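Local coordinates for myosin regulatory light chain, striated adductor muscle (PDB 1WDC), which binds divalent metal ions as a light chain of molluscan muscle myosin and makes the motor's ATPase and contraction dependent on calcium, at residues I89-A94 / F139-T145. Numbering follows the deposited sequence.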
ATOM      1  N   ILE B  89      -0.445  11.424   7.977  1.00 22.71           N
ATOM      2  CA  ILE B  89      -1.585  10.529   7.774  1.00 23.01           C
ATOM      3  C   ILE B  89      -2.423  10.933   6.556  1.00 19.49           C
ATOM      4  O   ILE B  89      -2.772  10.093   5.743  1.00 18.52           O
ATOM      5  CB  ILE B  89      -2.513  10.467   9.033  1.00 23.14           C
ATOM      6  CG1 ILE B  89      -1.708  10.095  10.296  1.00 20.07           C
ATOM      7  CG2 ILE B  89      -3.643   9.425   8.804  1.00 25.16           C
ATOM      8  CD1 ILE B  89      -2.476  10.275  11.619  1.00 17.41           C
ATOM      9  N   ARG B  90      -2.681  12.218   6.397  1.00 19.23           N
ATOM     10  CA  ARG B  90      -3.359  12.685   5.191  1.00 22.99           C
ATOM     11  C   ARG B  90      -2.601  12.408   3.870  1.00 22.43           C
ATOM     12  O   ARG B  90      -3.202  11.946   2.891  1.00 21.93           O
ATOM     13  CB  ARG B  90      -3.669  14.162   5.317  1.00 24.26           C
ATOM     14  CG  ARG B  90      -4.828  14.570   4.453  1.00 30.98           C
ATOM     15  CD  ARG B  90      -4.997  16.064   4.463  1.00 35.77           C
ATOM     16  NE  ARG B  90      -4.686  16.656   5.760  1.00 39.29           N
ATOM     17  CZ  ARG B  90      -3.670  17.486   5.953  1.00 41.59           C
ATOM     18  NH1 ARG B  90      -2.749  17.644   5.007  1.00 43.62           N
ATOM     19  NH2 ARG B  90      -3.535  18.102   7.112  1.00 43.07           N
ATOM     20  N   ASN B  91      -1.277  12.559   3.888  1.00 19.76           N
ATOM     21  CA  ASN B  91      -0.461  12.232   2.732  1.00 19.15           C
ATOM     22  C   ASN B  91      -0.385  10.781   2.415  1.00 18.52           C
ATOM     23  O   ASN B  91      -0.126  10.440   1.268  1.00 23.66           O
ATOM     24  CB  ASN B  91       0.954  12.758   2.886  1.00 22.12           C
ATOM     25  CG  ASN B  91       1.031  14.250   2.752  1.00 28.56           C
ATOM     26  OD1 ASN B  91       2.009  14.875   3.157  1.00 36.44           O
ATOM     27  ND2 ASN B  91      -0.015  14.845   2.215  1.00 33.59           N
ATOM     28  N   ALA B  92      -0.485   9.913   3.423  1.00 18.66           N
ATOM     29  CA  ALA B  92      -0.464   8.473   3.185  1.00 15.79           C
ATOM     30  C   ALA B  92      -1.694   8.060   2.400  1.00 19.14           C
ATOM     31  O   ALA B  92      -1.599   7.239   1.509  1.00 24.00           O
ATOM     32  CB  ALA B  92      -0.398   7.690   4.506  1.00 13.94           C
ATOM     33  N   PHE B  93      -2.855   8.601   2.774  1.00 21.64           N
ATOM     34  CA  PHE B  93      -4.151   8.361   2.094  1.00 21.60           C
ATOM     35  C   PHE B  93      -4.106   8.894   0.632  1.00 22.85           C
ATOM     36  O   PHE B  93      -4.647   8.275  -0.308  1.00 17.14           O
ATOM     37  CB  PHE B  93      -5.291   9.094   2.860  1.00 20.58           C
ATOM     38  CG  PHE B  93      -5.915   8.301   4.024  1.00 21.02           C
ATOM     39  CD1 PHE B  93      -6.631   7.121   3.802  1.00 15.63           C
ATOM     40  CD2 PHE B  93      -5.907   8.817   5.322  1.00 19.24           C
ATOM     41  CE1 PHE B  93      -7.335   6.476   4.837  1.00 15.13           C
ATOM     42  CE2 PHE B  93      -6.618   8.161   6.370  1.00 14.29           C
ATOM     43  CZ  PHE B  93      -7.326   6.998   6.115  1.00 17.23           C
ATOM     44  N   ALA B  94      -3.507  10.079   0.490  1.00 20.29           N
ATOM     45  CA  ALA B  94      -3.396  10.790  -0.763  1.00 17.92           C
ATOM     46  C   ALA B  94      -2.569  10.054  -1.792  1.00 23.24           C
ATOM     47  O   ALA B  94      -2.858  10.143  -2.979  1.00 24.83           O
ATOM     48  CB  ALA B  94      -2.843  12.149  -0.521  1.00 14.48           C
ATOM     49  N   PHE B 139     -15.545   7.891   0.767  1.00 28.24           N
ATOM     50  CA  PHE B 139     -14.902   8.090   2.067  1.00 27.54           C
ATOM     51  C   PHE B 139     -14.053   9.383   2.093  1.00 26.99           C
ATOM     52  O   PHE B 139     -13.207   9.605   1.213  1.00 27.89           O
ATOM     53  CB  PHE B 139     -14.059   6.834   2.357  1.00 29.07           C
ATOM     54  CG  PHE B 139     -13.172   6.930   3.571  1.00 27.71           C
ATOM     55  CD1 PHE B 139     -13.632   6.502   4.811  1.00 27.75           C
ATOM     56  CD2 PHE B 139     -11.827   7.266   3.429  1.00 24.54           C
ATOM     57  CE1 PHE B 139     -12.778   6.398   5.864  1.00 29.88           C
ATOM     58  CE2 PHE B 139     -10.953   7.161   4.474  1.00 24.89           C
ATOM     59  CZ  PHE B 139     -11.418   6.722   5.700  1.00 29.45           C
ATOM     60  N   ASP B 140     -14.352  10.271   3.045  1.00 23.16           N
ATOM     61  CA  ASP B 140     -13.638  11.539   3.217  1.00 22.10           C
ATOM     62  C   ASP B 140     -12.393  11.386   4.150  1.00 21.71           C
ATOM     63  O   ASP B 140     -12.433  11.686   5.342  1.00 18.04           O
ATOM     64  CB  ASP B 140     -14.636  12.601   3.746  1.00 22.71           C
ATOM     65  CG  ASP B 140     -14.055  14.021   3.783  1.00 22.03           C
ATOM     66  OD1 ASP B 140     -12.832  14.192   3.667  1.00 28.46           O
ATOM     67  OD2 ASP B 140     -14.821  14.987   3.952  1.00 24.79           O
ATOM     68  N   TYR B 141     -11.246  11.070   3.558  1.00 20.27           N
ATOM     69  CA  TYR B 141     -10.052  10.823   4.335  1.00 20.30           C
ATOM     70  C   TYR B 141      -9.457  12.072   4.963  1.00 23.68           C
ATOM     71  O   TYR B 141      -8.606  11.983   5.850  1.00 25.73           O
ATOM     72  CB  TYR B 141      -9.010  10.085   3.511  1.00 17.05           C
ATOM     73  CG  TYR B 141      -8.383  10.860   2.365  1.00 23.32           C
ATOM     74  CD1 TYR B 141      -7.381  11.819   2.604  1.00 21.26           C
ATOM     75  CD2 TYR B 141      -8.731  10.588   1.024  1.00 21.24           C
ATOM     76  CE1 TYR B 141      -6.789  12.517   1.552  1.00 17.31           C
ATOM     77  CE2 TYR B 141      -8.090  11.248  -0.034  1.00 14.06           C
ATOM     78  CZ  TYR B 141      -7.142  12.218   0.251  1.00 18.15           C
ATOM     79  OH  TYR B 141      -6.495  12.884  -0.743  1.00 18.99           O
ATOM     80  N   VAL B 142      -9.826  13.240   4.463  1.00 23.37           N
ATOM     81  CA  VAL B 142      -9.288  14.440   5.059  1.00 23.27           C
ATOM     82  C   VAL B 142      -9.994  14.602   6.401  1.00 28.90           C
ATOM     83  O   VAL B 142      -9.341  14.783   7.427  1.00 29.15           O
ATOM     84  CB  VAL B 142      -9.499  15.682   4.181  1.00 22.59           C
ATOM     85  CG1 VAL B 142      -8.949  16.872   4.869  1.00 21.87           C
ATOM     86  CG2 VAL B 142      -8.787  15.534   2.866  1.00 18.66           C
ATOM     87  N   LYS B 143     -11.293  14.311   6.420  1.00 29.65           N
ATOM     88  CA  LYS B 143     -12.082  14.517   7.617  1.00 29.22           C
ATOM     89  C   LYS B 143     -11.847  13.426   8.580  1.00 30.38           C
ATOM     90  O   LYS B 143     -11.965  13.637   9.767  1.00 33.70           O
ATOM     91  CB  LYS B 143     -13.573  14.561   7.318  1.00 37.09           C
ATOM     92  CG  LYS B 143     -14.170  15.951   7.491  1.00 47.98           C
ATOM     93  CD  LYS B 143     -13.273  16.861   8.400  1.00 54.66           C
ATOM     94  CE  LYS B 143     -12.308  17.763   7.580  1.00 57.40           C
ATOM     95  NZ  LYS B 143     -11.092  18.243   8.348  1.00 56.13           N
ATOM     96  N   PHE B 144     -11.774  12.216   8.056  1.00 29.20           N
ATOM     97  CA  PHE B 144     -11.428  11.068   8.863  1.00 28.12           C
ATOM     98  C   PHE B 144     -10.071  11.257   9.588  1.00 30.82           C
ATOM     99  O   PHE B 144      -9.910  10.852  10.738  1.00 30.41           O
ATOM    100  CB  PHE B 144     -11.383   9.828   7.986  1.00 26.63           C
ATOM    101  CG  PHE B 144     -10.996   8.587   8.730  1.00 25.19           C
ATOM    102  CD1 PHE B 144     -11.942   7.867   9.440  1.00 24.32           C
ATOM    103  CD2 PHE B 144      -9.679   8.123   8.705  1.00 22.46           C
ATOM    104  CE1 PHE B 144     -11.582   6.692  10.105  1.00 26.36           C
ATOM    105  CE2 PHE B 144      -9.325   6.961   9.364  1.00 23.05           C
ATOM    106  CZ  PHE B 144     -10.271   6.245  10.060  1.00 23.59           C
ATOM    107  N   THR B 145      -9.080  11.811   8.902  1.00 30.75           N
ATOM    108  CA  THR B 145      -7.791  12.057   9.529  1.00 28.73           C
ATOM    109  C   THR B 145      -7.898  13.037  10.703  1.00 31.24           C
ATOM    110  O   THR B 145      -7.376  12.748  11.778  1.00 34.50           O
ATOM    111  CB  THR B 145      -6.773  12.573   8.501  1.00 27.06           C
ATOM    112  OG1 THR B 145      -6.598  11.592   7.465  1.00 24.33           O
ATOM    113  CG2 THR B 145      -5.448  12.847   9.164  1.00 25.73           C
TER
HETATM  114  O   HOH W   1      -6.757  16.265   7.779  1.00 26.76           O
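The ring of Phe-93 is the main bump on helix 86-94, and 139-145 supplies the hollow that receives it. Its walls are Phe-139, Tyr-141, Phe-144 and Thr-145: Phe-93 CE1 lies 3.7 Å from Phe-139 CE2, Phe-93 CZ 3.7 Å from Phe-144 CD2, and Phe-93 CD2 3.6 Å from Thr-145 OG1. That hydroxyl turns back to donate to Tyr-141 O (2.6 Å between OG1 and O), so its polarity is met beside the apolar ring. Tyr-141 fits reciprocally. The two rings are nearly parallel but slid apart, so that each covers the other's CB in a pair of CH-pi contacts, both 3.8 Å from CB to ring centroid. The tyrosine ring reaches along the first helix until its OH is 3.7 Å from Ala-94 CB, and its hydroxyl bonds to Asp-97. At the other end Thr-145 CG2 fits against Ile-89 CB (3.8 Å), while Arg-90 lies along Val-142 and holds a water between its NE (2.9 Å) and Val-142 O (3.0 Å). Asp-140 N-caps the second helix. Ile-109 backs the aromatic cluster, and the myosin chain bound by the light chain packs on Phe-93 and Phe-144. The axes of 89-94 and 141-145 come within 9.5 Å at 152°, so the first and last helices of this four-helix lobe pack nearly antiparallel here through an aromatic core, as in paired EF-hands.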